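Local coordinates for protein carboxyvinyl-carboxyphosphonate phosphorylmutase (Bacillus anthracis, PDB 4IQD) that adopts the TIM-barrel fold of the phosphoenolpyruvate phosphomutase family, forms a two-chain assembly and binds pyruvic acid at several sites, at residues Glu76-Ala81 and Val111-Ala116; Asn28-Ile33 and Tyr227-Phe232; Glu179-Tyr184 and Ser208-Pro213. All coordinates share one frame; numbering follows the deposited sequence.

Overall arrangement
The three contacts lie in one TIM-barrel chain and share no helix or strand. Contact 1 is buried and joins helices 74-88 and 103-115. Contacts 2 and 3 are only partly buried. Contact 2 sets the start of strand 31-34 against helix 229-234, on the opposite side of the chain's centre from contact 1. Contact 3 joins helix 174-187 to the end of helix 200-209 and the loop after it. Contact 1 is held by apolar side chains. Contact 2 mixes apolar groups with two glutamates, and contact 3 depends on an asparagine that bonds to backbone. Centres of contacts 2 and 3 are about 20 Å apart.

Contact 1 (Glu76-Ala81 and Val111-Ala116); sequences EVAERA and VEMVEA. With PYR (pyruvic acid), chain F.
M113, a selenomethionine, reaches from helix 103-115 to A78 and V77 on helix 74-88. CB does not touch the other helix. CG stands anti to the carbonyl carbon (chi1 -62°), and the bend at chi2 (-59°) sets SE beside A78. SE is 4.0 Å from A78 CA. The terminal CE goes furthest: it lies 3.8 Å from A78 N and 3.9 Å from A78 CB. It also meets V77 CG1 at 4.0 Å, where the two side chains cross obliquely.

The A78 methyl is met by E112, whose CB is 4.0 Å from A78 CB. The carboxylate of E112 is engaged elsewhere, with S74 and R108. A116 closes the far end, its CB 3.6 Å from A78 O. The segment axes approach to 9.2 Å, with the A78 and A116 methyls and the M113 arm between them. On another side of helix 74-88, E79 and R80 line a pyruvic acid site with D83. R80 NE donates to ligand O3, but the modelled bond is doubtfully short. R80 of the second subunit bonds the same ligand. The helices run nearly parallel, 16° apart, with strand 92-95 between them in sequence, as neighbouring outer helices do in a TIM barrel.

Contact 2 (Asn28-Ile33 and Tyr227-Phe232); sequences NEILQI and YSAEEF. With PYR (pyruvic acid), chain E.
I30 and Q32 close on A229 in the tight part of this contact. I30 CG2 is 3.5 Å from A229 O and 3.8 Å from A229 CB. Q32 reaches the same methyl from the strand, with NE2 3.6 Å from A229 CB. The touch on A229 is van der Waals; the main polar partner of Q32 NE2 is Y242 OH. I30 CG1 is anti to the backbone N (chi1 -175°), and CD1 beyond it touches F232 CB at 4.0 Å.

The other side is loose and exposed. E29 and E230 approach at about a right angle, with E29 OE2 3.9 Å from E230 OE1.

Helix 229-234 starts with a capping box. E231 N donates to S228 OG over 3.1 Å, and S228 N donates to E231 OE2, though that second bond is modelled doubtfully short. Y227 and E231 also line a pyruvic acid site with Y226, on the side of the helix start away from strand 31-34. The grip is thus apolar around A229, while two like charges lie near each other at the exposed side. Their repulsion is probably screened by solvent, since both are exposed.

Contact 3 (Glu179-Tyr184 and Ser208-Pro213); sequences ERANAY and SKVNAP
N182 meets K209, V210 and N211 through its amide. CG stands anti to the carbonyl carbon, beside the backbone N (chi1 -74°), which starts the side chain off toward the loop. The second torsion (chi2 -35°) then turns ND2 to K209 and OD1 to V210 and N211. ND2 donates to K209 O over 3.1 Å, with an N-H...O angle of 162°. The acceptor lies close to the amide plane of N182. Seen from the carbonyl, the donor is tilted out of its plane. OD1 takes a weak bond from N211 N at 3.5 Å. One flat amide thus both donates to and accepts from the backbone on either side of V210.

OD1 also packs against V210 itself, 3.3 Å from CA and 3.6 Å from CG1. V210 CG2 faces helix 174-187 and touches A181 CB at 4.1 Å. This is the apolar part of the contact, and both residues are buried.

V210 is the first residue to leave helical geometry after helix 200-209. The chain then runs through P213 toward strand 215-217, so N182 meets the turn that links a helix to the next strand of the TIM barrel. N211 is the centre of an inverse gamma turn, closed by a weak bond from A212 N to V210 O. Further on, P213 is backbone-bonded to I192 of strand 191-194.

On another face of helix 174-187, R180 NH1 donates to Y184 OH over 2.8 Å, with the hydroxyl in the guanidinium plane. Y184 OH is also hydrogen-bonded to D125 OD2, and R180 NH2 donates to V141 O.

Contact 1 (Glu76-Ala81 and Val111-Ala116)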
ATOM      1  N   GLU A  76      -5.067  12.498  -4.508  1.00 31.13           N
ATOM      2  CA  GLU A  76      -4.401  11.305  -3.995  1.00 26.15           C
ATOM      3  C   GLU A  76      -5.398  10.340  -3.377  1.00 23.21           C
ATOM      4  O   GLU A  76      -5.358   9.138  -3.636  1.00 24.06           O
ATOM      5  CB  GLU A  76      -3.359  11.690  -2.946  1.00 29.88           C
ATOM      6  CG  GLU A  76      -2.154  12.420  -3.504  1.00 35.41           C
ATOM      7  CD  GLU A  76      -1.276  13.005  -2.419  1.00 37.08           C
ATOM      8  OE1 GLU A  76      -1.824  13.611  -1.478  1.00 37.53           O
ATOM      9  OE2 GLU A  76      -0.039  12.859  -2.504  1.00 39.53           O
ATOM     10  N   VAL A  77      -6.287  10.874  -2.547  1.00 22.72           N
ATOM     11  CA  VAL A  77      -7.279  10.061  -1.858  1.00 20.39           C
ATOM     12  C   VAL A  77      -8.244   9.423  -2.851  1.00 24.57           C
ATOM     13  O   VAL A  77      -8.634   8.265  -2.697  1.00 25.21           O
ATOM     14  CB  VAL A  77      -8.065  10.895  -0.833  1.00 22.00           C
ATOM     15  CG1 VAL A  77      -9.065  10.026  -0.090  1.00 22.32           C
ATOM     16  CG2 VAL A  77      -7.109  11.562   0.142  1.00 19.81           C
ATOM     17  N   ALA A  78      -8.609  10.179  -3.881  1.00 18.70           N
ATOM     18  CA  ALA A  78      -9.530   9.693  -4.900  1.00 18.92           C
ATOM     19  C   ALA A  78      -8.909   8.587  -5.757  1.00 30.08           C
ATOM     20  O   ALA A  78      -9.618   7.731  -6.285  1.00 32.53           O
ATOM     21  CB  ALA A  78     -10.008  10.844  -5.771  1.00 21.37           C
ATOM     22  N   GLU A  79      -7.586   8.604  -5.892  1.00 28.65           N
ATOM     23  CA  GLU A  79      -6.894   7.572  -6.662  1.00 27.88           C
ATOM     24  C   GLU A  79      -6.760   6.261  -5.894  1.00 22.29           C
ATOM     25  O   GLU A  79      -6.936   5.188  -6.457  1.00 23.83           O
ATOM     26  CB  GLU A  79      -5.517   8.050  -7.113  1.00 35.89           C
ATOM     27  CG  GLU A  79      -5.485   8.595  -8.526  1.00 44.67           C
ATOM     28  CD  GLU A  79      -4.143   8.381  -9.198  1.00 51.33           C
ATOM     29  OE1 GLU A  79      -4.122   8.180 -10.431  1.00 54.07           O
ATOM     30  OE2 GLU A  79      -3.110   8.407  -8.494  1.00 52.69           O
ATOM     31  N   ARG A  80      -6.435   6.345  -4.610  1.00 18.91           N
ATOM     32  CA  ARG A  80      -6.365   5.144  -3.792  1.00 20.63           C
ATOM     33  C   ARG A  80      -7.756   4.532  -3.675  1.00 23.64           C
ATOM     34  O   ARG A  80      -7.904   3.314  -3.632  1.00 22.66           O
ATOM     35  CB  ARG A  80      -5.784   5.453  -2.411  1.00 22.12           C
ATOM     36  CG  ARG A  80      -5.606   4.240  -1.501  1.00 22.30           C
ATOM     37  CD  ARG A  80      -4.707   3.165  -2.110  1.00 24.55           C
ATOM     38  NE  ARG A  80      -3.358   3.643  -2.411  1.00 26.33           N
ATOM     39  CZ  ARG A  80      -2.353   3.663  -1.541  1.00 28.45           C
ATOM     40  NH1 ARG A  80      -2.538   3.241  -0.298  1.00 31.16           N
ATOM     41  NH2 ARG A  80      -1.162   4.113  -1.910  1.00 28.89           N
ATOM     42  N   ALA A  81      -8.776   5.384  -3.640  1.00 26.57           N
ATOM     43  CA  ALA A  81     -10.155   4.918  -3.580  1.00 25.35           C
ATOM     44  C   ALA A  81     -10.519   4.210  -4.874  1.00 26.84           C
ATOM     45  O   ALA A  81     -11.277   3.240  -4.869  1.00 25.65           O
ATOM     46  CB  ALA A  81     -11.100   6.081  -3.324  1.00 24.80           C
ATOM     47  N   VAL A 111     -17.008  15.389  -6.949  1.00 29.17           N
ATOM     48  CA  VAL A 111     -16.982  14.915  -8.327  1.00 26.85           C
ATOM     49  C   VAL A 111     -15.934  13.830  -8.499  1.00 23.45           C
ATOM     50  O   VAL A 111     -16.188  12.805  -9.128  1.00 29.16           O
ATOM     51  CB  VAL A 111     -16.665  16.045  -9.313  1.00 31.53           C
ATOM     52  CG1 VAL A 111     -16.726  15.529 -10.739  1.00 36.08           C
ATOM     53  CG2 VAL A 111     -17.629  17.193  -9.125  1.00 32.32           C
ATOM     54  N   GLU A 112     -14.754  14.066  -7.935  1.00 23.22           N
ATOM     55  CA  GLU A 112     -13.647  13.124  -8.042  1.00 25.54           C
ATOM     56  C   GLU A 112     -13.995  11.776  -7.430  1.00 26.64           C
ATOM     57  O   GLU A 112     -13.575  10.735  -7.929  1.00 34.02           O
ATOM     58  CB  GLU A 112     -12.395  13.686  -7.372  1.00 29.42           C
ATOM     59  CG  GLU A 112     -11.784  14.879  -8.082  1.00 34.53           C
ATOM     60  CD  GLU A 112     -10.600  15.447  -7.328  1.00 37.94           C
ATOM     61  OE1 GLU A 112     -10.584  15.337  -6.084  1.00 36.85           O
ATOM     62  OE2 GLU A 112      -9.684  15.993  -7.977  1.00 41.04           O
HETATM   63  N   MSE A 113     -14.761  11.794  -6.346  1.00 25.97           N
HETATM   64  CA  MSE A 113     -15.167  10.556  -5.693  1.00 23.72           C
HETATM   65  C   MSE A 113     -16.212   9.806  -6.521  1.00 22.93           C
HETATM   66  O   MSE A 113     -16.195   8.582  -6.592  1.00 22.93           O
HETATM   67  CB  MSE A 113     -15.685  10.832  -4.280  1.00 20.21           C
HETATM   68  CG  MSE A 113     -14.643  11.451  -3.351  1.00 23.78           C
HETATM   69 SE   MSE A 113     -13.034  10.362  -3.112  0.70 31.35          SE
HETATM   70  CE  MSE A 113     -11.826  11.738  -2.455  1.00 18.32           C
ATOM     71  N   VAL A 114     -17.117  10.546  -7.152  1.00 24.01           N
ATOM     72  CA  VAL A 114     -18.113   9.938  -8.024  1.00 24.71           C
ATOM     73  C   VAL A 114     -17.417   9.334  -9.232  1.00 30.63           C
ATOM     74  O   VAL A 114     -17.764   8.243  -9.687  1.00 34.72           O
ATOM     75  CB  VAL A 114     -19.171  10.961  -8.475  1.00 24.22           C
ATOM     76  CG1 VAL A 114     -19.981  10.423  -9.642  1.00 23.72           C
ATOM     77  CG2 VAL A 114     -20.081  11.329  -7.311  1.00 24.40           C
ATOM     78  N   GLU A 115     -16.416  10.045  -9.738  1.00 30.57           N
ATOM     79  CA  GLU A 115     -15.603   9.541 -10.834  1.00 31.32           C
ATOM     80  C   GLU A 115     -14.902   8.246 -10.447  1.00 30.95           C
ATOM     81  O   GLU A 115     -14.787   7.329 -11.258  1.00 35.25           O
ATOM     82  CB  GLU A 115     -14.579  10.586 -11.268  1.00 33.21           C
ATOM     83  CG  GLU A 115     -15.191  11.776 -11.978  1.00 34.82           C
ATOM     84  CD  GLU A 115     -14.145  12.694 -12.566  1.00 34.77           C
ATOM     85  OE1 GLU A 115     -13.004  12.690 -12.061  1.00 33.58           O
ATOM     86  OE2 GLU A 115     -14.458  13.412 -13.536  1.00 36.38           O
ATOM     87  N   ALA A 116     -14.455   8.164  -9.199  1.00 26.64           N
ATOM     88  CA  ALA A 116     -13.789   6.963  -8.706  1.00 26.04           C
ATOM     89  C   ALA A 116     -14.792   5.862  -8.371  1.00 27.15           C
ATOM     90  O   ALA A 116     -14.407   4.781  -7.928  1.00 30.99           O
ATOM     91  CB  ALA A 116     -12.934   7.289  -7.491  1.00 19.71           C
TER
HETATM   92  C   PYR F 404      -0.960   5.248  -5.802  1.00 59.29           C
HETATM   93  O   PYR F 404      -0.573   6.170  -6.650  1.00 60.39           O
HETATM   94  OXT PYR F 404      -0.074   4.594  -5.092  1.00 60.52           O
HETATM   95  CA  PYR F 404      -2.314   4.972  -5.655  1.00 53.33           C
HETATM   96  O3  PYR F 404      -2.772   4.513  -4.518  1.00 48.89           O
HETATM   97  CB  PYR F 404      -3.250   5.199  -6.804  1.00 52.06           C

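Contact 2 (Asn28-Ile33 and Tyr227-Phe232)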
ATOM      1  N   ASN A  28     -31.491  -4.923   8.238  1.00 33.89           N
ATOM      2  CA  ASN A  28     -31.829  -5.235   9.615  1.00 38.59           C
ATOM      3  C   ASN A  28     -30.587  -5.552  10.439  1.00 37.74           C
ATOM      4  O   ASN A  28     -30.498  -5.183  11.609  1.00 39.75           O
ATOM      5  CB  ASN A  28     -32.805  -6.412   9.649  1.00 44.54           C
ATOM      6  CG  ASN A  28     -33.779  -6.326  10.800  1.00 47.70           C
ATOM      7  OD1 ASN A  28     -33.895  -5.291  11.455  1.00 48.57           O
ATOM      8  ND2 ASN A  28     -34.496  -7.415  11.046  1.00 48.02           N
ATOM      9  N   GLU A  29     -29.626  -6.229   9.818  1.00 37.52           N
ATOM     10  CA  GLU A  29     -28.395  -6.621  10.498  1.00 37.44           C
ATOM     11  C   GLU A  29     -27.290  -5.586  10.310  1.00 31.19           C
ATOM     12  O   GLU A  29     -27.174  -4.970   9.249  1.00 30.87           O
ATOM     13  CB  GLU A  29     -27.929  -7.999  10.017  1.00 43.39           C
ATOM     14  CG  GLU A  29     -27.820  -9.041  11.127  1.00 52.67           C
ATOM     15  CD  GLU A  29     -26.549  -8.905  11.952  1.00 59.81           C
ATOM     16  OE1 GLU A  29     -25.497  -9.415  11.511  1.00 64.11           O
ATOM     17  OE2 GLU A  29     -26.600  -8.295  13.042  1.00 60.35           O
ATOM     18  N   ILE A  30     -26.482  -5.399  11.347  1.00 27.96           N
ATOM     19  CA  ILE A  30     -25.467  -4.356  11.340  1.00 24.75           C
ATOM     20  C   ILE A  30     -24.432  -4.586  10.238  1.00 23.65           C
ATOM     21  O   ILE A  30     -24.060  -5.720   9.945  1.00 20.13           O
ATOM     22  CB  ILE A  30     -24.790  -4.225  12.725  1.00 25.40           C
ATOM     23  CG1 ILE A  30     -23.809  -3.050  12.745  1.00 22.81           C
ATOM     24  CG2 ILE A  30     -24.117  -5.530  13.119  1.00 27.94           C
ATOM     25  CD1 ILE A  30     -23.944  -2.158  13.960  1.00 21.61           C
ATOM     26  N   LEU A  31     -24.000  -3.500   9.606  1.00 19.71           N
ATOM     27  CA  LEU A  31     -23.022  -3.578   8.532  1.00 25.82           C
ATOM     28  C   LEU A  31     -21.616  -3.347   9.064  1.00 20.68           C
ATOM     29  O   LEU A  31     -21.324  -2.296   9.626  1.00 23.19           O
ATOM     30  CB  LEU A  31     -23.339  -2.544   7.453  1.00 23.84           C
ATOM     31  CG  LEU A  31     -22.321  -2.437   6.318  1.00 23.48           C
ATOM     32  CD1 LEU A  31     -22.311  -3.707   5.478  1.00 22.07           C
ATOM     33  CD2 LEU A  31     -22.603  -1.217   5.457  1.00 23.36           C
ATOM     34  N   GLN A  32     -20.747  -4.336   8.897  1.00 20.25           N
ATOM     35  CA  GLN A  32     -19.351  -4.161   9.263  1.00 18.47           C
ATOM     36  C   GLN A  32     -18.574  -3.631   8.065  1.00 22.96           C
ATOM     37  O   GLN A  32     -18.629  -4.197   6.973  1.00 20.62           O
ATOM     38  CB  GLN A  32     -18.744  -5.472   9.757  1.00 23.99           C
ATOM     39  CG  GLN A  32     -19.329  -5.988  11.058  1.00 23.53           C
ATOM     40  CD  GLN A  32     -18.614  -7.227  11.558  1.00 26.37           C
ATOM     41  OE1 GLN A  32     -18.660  -8.281  10.926  1.00 28.50           O
ATOM     42  NE2 GLN A  32     -17.938  -7.103  12.694  1.00 26.32           N
ATOM     43  N   ILE A  33     -17.860  -2.531   8.274  1.00 25.73           N
ATOM     44  CA  ILE A  33     -17.121  -1.878   7.203  1.00 17.62           C
ATOM     45  C   ILE A  33     -15.644  -1.768   7.559  1.00 17.41           C
ATOM     46  O   ILE A  33     -15.238  -0.869   8.291  1.00 23.53           O
ATOM     47  CB  ILE A  33     -17.670  -0.469   6.926  1.00 19.93           C
ATOM     48  CG1 ILE A  33     -19.181  -0.514   6.695  1.00 17.86           C
ATOM     49  CG2 ILE A  33     -16.971   0.144   5.729  1.00 18.98           C
ATOM     50  CD1 ILE A  33     -19.768   0.826   6.340  1.00 17.87           C
ATOM     51  N   TYR A 227     -16.754  -3.262  21.932  1.00 24.29           N
ATOM     52  CA  TYR A 227     -18.045  -3.894  21.772  1.00 23.05           C
ATOM     53  C   TYR A 227     -18.046  -4.702  20.491  1.00 21.81           C
ATOM     54  O   TYR A 227     -17.356  -4.360  19.534  1.00 23.24           O
ATOM     55  CB  TYR A 227     -19.149  -2.846  21.690  1.00 22.06           C
ATOM     56  CG  TYR A 227     -19.394  -2.094  22.970  1.00 24.44           C
ATOM     57  CD1 TYR A 227     -19.049  -0.758  23.085  1.00 25.52           C
ATOM     58  CD2 TYR A 227     -19.978  -2.718  24.061  1.00 25.45           C
ATOM     59  CE1 TYR A 227     -19.280  -0.061  24.252  1.00 27.79           C
ATOM     60  CE2 TYR A 227     -20.211  -2.033  25.231  1.00 28.85           C
ATOM     61  CZ  TYR A 227     -19.860  -0.703  25.324  1.00 31.18           C
ATOM     62  OH  TYR A 227     -20.090  -0.011  26.491  1.00 35.94           O
ATOM     63  N   SER A 228     -18.826  -5.773  20.466  1.00 22.96           N
ATOM     64  CA  SER A 228     -18.996  -6.530  19.237  1.00 24.11           C
ATOM     65  C   SER A 228     -19.950  -5.762  18.331  1.00 24.00           C
ATOM     66  O   SER A 228     -20.576  -4.795  18.763  1.00 24.41           O
ATOM     67  CB  SER A 228     -19.528  -7.936  19.529  1.00 25.04           C
ATOM     68  OG  SER A 228     -20.823  -7.892  20.102  1.00 28.18           O
ATOM     69  N   ALA A 229     -20.050  -6.185  17.076  1.00 20.62           N
ATOM     70  CA  ALA A 229     -20.969  -5.550  16.138  1.00 25.56           C
ATOM     71  C   ALA A 229     -22.412  -5.798  16.567  1.00 26.15           C
ATOM     72  O   ALA A 229     -23.272  -4.930  16.424  1.00 24.63           O
ATOM     73  CB  ALA A 229     -20.732  -6.064  14.735  1.00 20.36           C
ATOM     74  N   GLU A 230     -22.663  -6.992  17.095  1.00 30.01           N
ATOM     75  CA  GLU A 230     -23.972  -7.349  17.628  1.00 32.25           C
ATOM     76  C   GLU A 230     -24.319  -6.424  18.781  1.00 27.30           C
ATOM     77  O   GLU A 230     -25.458  -5.980  18.916  1.00 27.63           O
ATOM     78  CB  GLU A 230     -23.974  -8.807  18.101  1.00 40.96           C
ATOM     79  CG  GLU A 230     -25.235  -9.239  18.840  1.00 49.68           C
ATOM     80  CD  GLU A 230     -26.391  -9.554  17.909  1.00 54.78           C
ATOM     81  OE1 GLU A 230     -26.160  -9.672  16.685  1.00 57.01           O
ATOM     82  OE2 GLU A 230     -27.532  -9.687  18.405  1.00 53.97           O
ATOM     83  N   GLU A 231     -23.324  -6.127  19.609  1.00 23.90           N
ATOM     84  CA  GLU A 231     -23.520  -5.198  20.710  1.00 26.03           C
ATOM     85  C   GLU A 231     -23.907  -3.813  20.196  1.00 24.38           C
ATOM     86  O   GLU A 231     -24.948  -3.300  20.571  1.00 25.95           O
ATOM     87  CB  GLU A 231     -22.291  -5.156  21.623  1.00 29.01           C
ATOM     88  CG  GLU A 231     -22.284  -6.285  22.650  1.00 29.94           C
ATOM     89  CD  GLU A 231     -20.920  -6.536  23.258  1.00 34.06           C
ATOM     90  OE1 GLU A 231     -20.853  -7.090  24.374  1.00 37.44           O
ATOM     91  OE2 GLU A 231     -19.910  -6.191  22.618  1.00 36.39           O
ATOM     92  N   PHE A 232     -23.100  -3.238  19.309  1.00 24.36           N
ATOM     93  CA  PHE A 232     -23.430  -1.951  18.694  1.00 25.24           C
ATOM     94  C   PHE A 232     -24.823  -1.926  18.080  1.00 21.55           C
ATOM     95  O   PHE A 232     -25.511  -0.908  18.126  1.00 23.15           O
ATOM     96  CB  PHE A 232     -22.426  -1.599  17.602  1.00 27.20           C
ATOM     97  CG  PHE A 232     -21.086  -1.195  18.120  1.00 26.63           C
ATOM     98  CD1 PHE A 232     -19.978  -1.978  17.876  1.00 20.58           C
ATOM     99  CD2 PHE A 232     -20.934  -0.029  18.848  1.00 20.93           C
ATOM    100  CE1 PHE A 232     -18.751  -1.614  18.349  1.00 22.22           C
ATOM    101  CE2 PHE A 232     -19.699   0.347  19.322  1.00 23.55           C
ATOM    102  CZ  PHE A 232     -18.604  -0.447  19.072  1.00 20.58           C
TER
HETATM  103  C   PYR E 403     -17.638  -5.360  26.360  1.00 51.20           C
HETATM  104  O   PYR E 403     -17.367  -4.317  25.616  1.00 52.89           O
HETATM  105  OXT PYR E 403     -18.841  -5.508  26.859  1.00 50.87           O
HETATM  106  CA  PYR E 403     -16.645  -6.294  26.638  1.00 46.83           C
HETATM  107  O3  PYR E 403     -16.800  -7.140  27.623  1.00 43.83           O
HETATM  108  CB  PYR E 403     -15.403  -6.362  25.805  1.00 47.61           C

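Contact 3 (Glu179-Tyr184 and Ser208-Pro213)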
ATOM      1  N   GLU A 179     -27.867  18.538  18.373  0.56 25.12           N
ATOM      2  CA  GLU A 179     -28.319  19.686  17.597  0.56 25.49           C
ATOM      3  C   GLU A 179     -27.574  19.781  16.271  0.56 24.08           C
ATOM      4  O   GLU A 179     -28.192  19.921  15.218  0.56 24.56           O
ATOM      5  CB  GLU A 179     -28.156  20.983  18.392  0.56 26.60           C
ATOM      6  CG  GLU A 179     -29.213  21.192  19.466  0.56 26.80           C
ATOM      7  CD  GLU A 179     -30.592  21.447  18.887  0.56 28.05           C
ATOM      8  OE1 GLU A 179     -31.528  20.690  19.218  0.56 27.68           O
ATOM      9  OE2 GLU A 179     -30.740  22.410  18.105  0.56 29.35           O
ATOM     10  N   ARG A 180     -26.247  19.708  16.330  1.00 23.76           N
ATOM     11  CA  ARG A 180     -25.426  19.737  15.126  1.00 23.96           C
ATOM     12  C   ARG A 180     -25.843  18.621  14.184  1.00 19.66           C
ATOM     13  O   ARG A 180     -26.105  18.863  13.011  1.00 18.81           O
ATOM     14  CB  ARG A 180     -23.945  19.577  15.467  1.00 24.23           C
ATOM     15  CG  ARG A 180     -23.257  20.833  15.966  1.00 22.93           C
ATOM     16  CD  ARG A 180     -21.753  20.618  16.001  1.00 20.28           C
ATOM     17  NE  ARG A 180     -21.012  21.813  16.380  1.00 20.78           N
ATOM     18  CZ  ARG A 180     -20.501  22.687  15.517  1.00 23.45           C
ATOM     19  NH1 ARG A 180     -20.656  22.510  14.215  1.00 21.13           N
ATOM     20  NH2 ARG A 180     -19.836  23.743  15.959  1.00 26.09           N
ATOM     21  N   ALA A 181     -25.930  17.411  14.727  1.00 21.82           N
ATOM     22  CA  ALA A 181     -26.281  16.222  13.955  1.00 23.23           C
ATOM     23  C   ALA A 181     -27.571  16.384  13.157  1.00 21.68           C
ATOM     24  O   ALA A 181     -27.589  16.151  11.952  1.00 25.61           O
ATOM     25  CB  ALA A 181     -26.377  15.008  14.873  1.00 22.42           C
ATOM     26  N   ASN A 182     -28.641  16.791  13.829  1.00 22.09           N
ATOM     27  CA  ASN A 182     -29.932  16.954  13.171  1.00 22.57           C
ATOM     28  C   ASN A 182     -29.916  18.036  12.097  1.00 24.18           C
ATOM     29  O   ASN A 182     -30.710  18.003  11.158  1.00 24.41           O
ATOM     30  CB  ASN A 182     -31.032  17.243  14.194  1.00 21.02           C
ATOM     31  CG  ASN A 182     -31.424  16.014  14.994  1.00 23.50           C
ATOM     32  OD1 ASN A 182     -31.419  14.896  14.481  1.00 23.77           O
ATOM     33  ND2 ASN A 182     -31.767  16.220  16.261  1.00 23.86           N
ATOM     34  N   ALA A 183     -29.008  18.995  12.243  1.00 26.01           N
ATOM     35  CA  ALA A 183     -28.854  20.047  11.249  1.00 23.93           C
ATOM     36  C   ALA A 183     -28.205  19.481   9.999  1.00 25.25           C
ATOM     37  O   ALA A 183     -28.649  19.742   8.882  1.00 29.05           O
ATOM     38  CB  ALA A 183     -28.019  21.180  11.802  1.00 22.39           C
ATOM     39  N   TYR A 184     -27.152  18.699  10.202  1.00 21.70           N
ATOM     40  CA  TYR A 184     -26.420  18.091   9.104  1.00 20.27           C
ATOM     41  C   TYR A 184     -27.332  17.146   8.328  1.00 20.28           C
ATOM     42  O   TYR A 184     -27.225  17.027   7.109  1.00 18.49           O
ATOM     43  CB  TYR A 184     -25.210  17.323   9.631  1.00 16.76           C
ATOM     44  CG  TYR A 184     -24.214  18.150  10.420  1.00 20.33           C
ATOM     45  CD1 TYR A 184     -24.129  19.528  10.263  1.00 23.39           C
ATOM     46  CD2 TYR A 184     -23.349  17.542  11.319  1.00 23.79           C
ATOM     47  CE1 TYR A 184     -23.210  20.274  10.988  1.00 23.70           C
ATOM     48  CE2 TYR A 184     -22.432  18.276  12.046  1.00 23.83           C
ATOM     49  CZ  TYR A 184     -22.365  19.640  11.879  1.00 24.12           C
ATOM     50  OH  TYR A 184     -21.448  20.363  12.607  1.00 27.54           O
ATOM     51  N   SER A 208     -31.994   8.018  19.688  1.00 26.74           N
ATOM     52  CA  SER A 208     -33.393   8.345  19.927  1.00 29.43           C
ATOM     53  C   SER A 208     -33.730   9.763  19.497  1.00 28.26           C
ATOM     54  O   SER A 208     -34.861  10.055  19.120  1.00 28.88           O
ATOM     55  CB  SER A 208     -33.728   8.172  21.407  1.00 27.97           C
ATOM     56  OG  SER A 208     -35.124   8.269  21.619  1.00 33.16           O
ATOM     57  N   LYS A 209     -32.743  10.646  19.556  1.00 25.94           N
ATOM     58  CA  LYS A 209     -32.983  12.055  19.286  1.00 27.97           C
ATOM     59  C   LYS A 209     -32.545  12.472  17.886  1.00 28.29           C
ATOM     60  O   LYS A 209     -32.789  13.603  17.473  1.00 29.65           O
ATOM     61  CB  LYS A 209     -32.273  12.921  20.329  1.00 33.82           C
ATOM     62  CG  LYS A 209     -33.162  13.972  20.979  1.00 40.49           C
ATOM     63  CD  LYS A 209     -33.915  13.403  22.166  1.00 42.56           C
ATOM     64  CE  LYS A 209     -34.955  14.382  22.681  1.00 44.73           C
ATOM     65  NZ  LYS A 209     -34.370  15.715  22.998  1.00 45.98           N
ATOM     66  N   VAL A 210     -31.899  11.564  17.158  1.00 26.34           N
ATOM     67  CA  VAL A 210     -31.379  11.883  15.829  1.00 26.23           C
ATOM     68  C   VAL A 210     -32.032  11.028  14.736  1.00 30.81           C
ATOM     69  O   VAL A 210     -32.051   9.801  14.828  1.00 36.25           O
ATOM     70  CB  VAL A 210     -29.844  11.730  15.779  1.00 24.29           C
ATOM     71  CG1 VAL A 210     -29.328  11.938  14.366  1.00 22.19           C
ATOM     72  CG2 VAL A 210     -29.180  12.707  16.740  1.00 24.72           C
ATOM     73  N   ASN A 211     -32.550  11.681  13.698  0.52 29.56           N
ATOM     74  CA  ASN A 211     -33.285  10.992  12.635  0.52 29.91           C
ATOM     75  C   ASN A 211     -32.417  10.466  11.488  0.52 29.64           C
ATOM     76  O   ASN A 211     -32.613  10.833  10.329  0.52 30.47           O
ATOM     77  CB  ASN A 211     -34.391  11.895  12.076  0.52 30.43           C
ATOM     78  CG  ASN A 211     -33.855  13.204  11.526  0.52 30.03           C
ATOM     79  OD1 ASN A 211     -32.978  13.829  12.121  0.52 32.69           O
ATOM     80  ND2 ASN A 211     -34.376  13.621  10.377  0.52 26.89           N
ATOM     81  N   ALA A 212     -31.475   9.589  11.814  1.00 24.78           N
ATOM     82  CA  ALA A 212     -30.547   9.045  10.830  1.00 23.48           C
ATOM     83  C   ALA A 212     -29.921   7.760  11.343  1.00 24.10           C
ATOM     84  O   ALA A 212     -29.833   7.554  12.549  1.00 29.18           O
ATOM     85  CB  ALA A 212     -29.457  10.059  10.507  1.00 23.11           C
ATOM     86  N   PRO A 213     -29.489   6.884  10.427  1.00 22.83           N
ATOM     87  CA  PRO A 213     -28.672   5.740  10.834  1.00 23.58           C
ATOM     88  C   PRO A 213     -27.372   6.228  11.453  1.00 21.39           C
ATOM     89  O   PRO A 213     -26.882   7.292  11.080  1.00 23.52           O
ATOM     90  CB  PRO A 213     -28.378   5.034   9.511  1.00 26.55           C
ATOM     91  CG  PRO A 213     -29.495   5.429   8.614  1.00 28.31           C
ATOM     92  CD  PRO A 213     -29.841   6.833   8.997  1.00 25.73           C
TER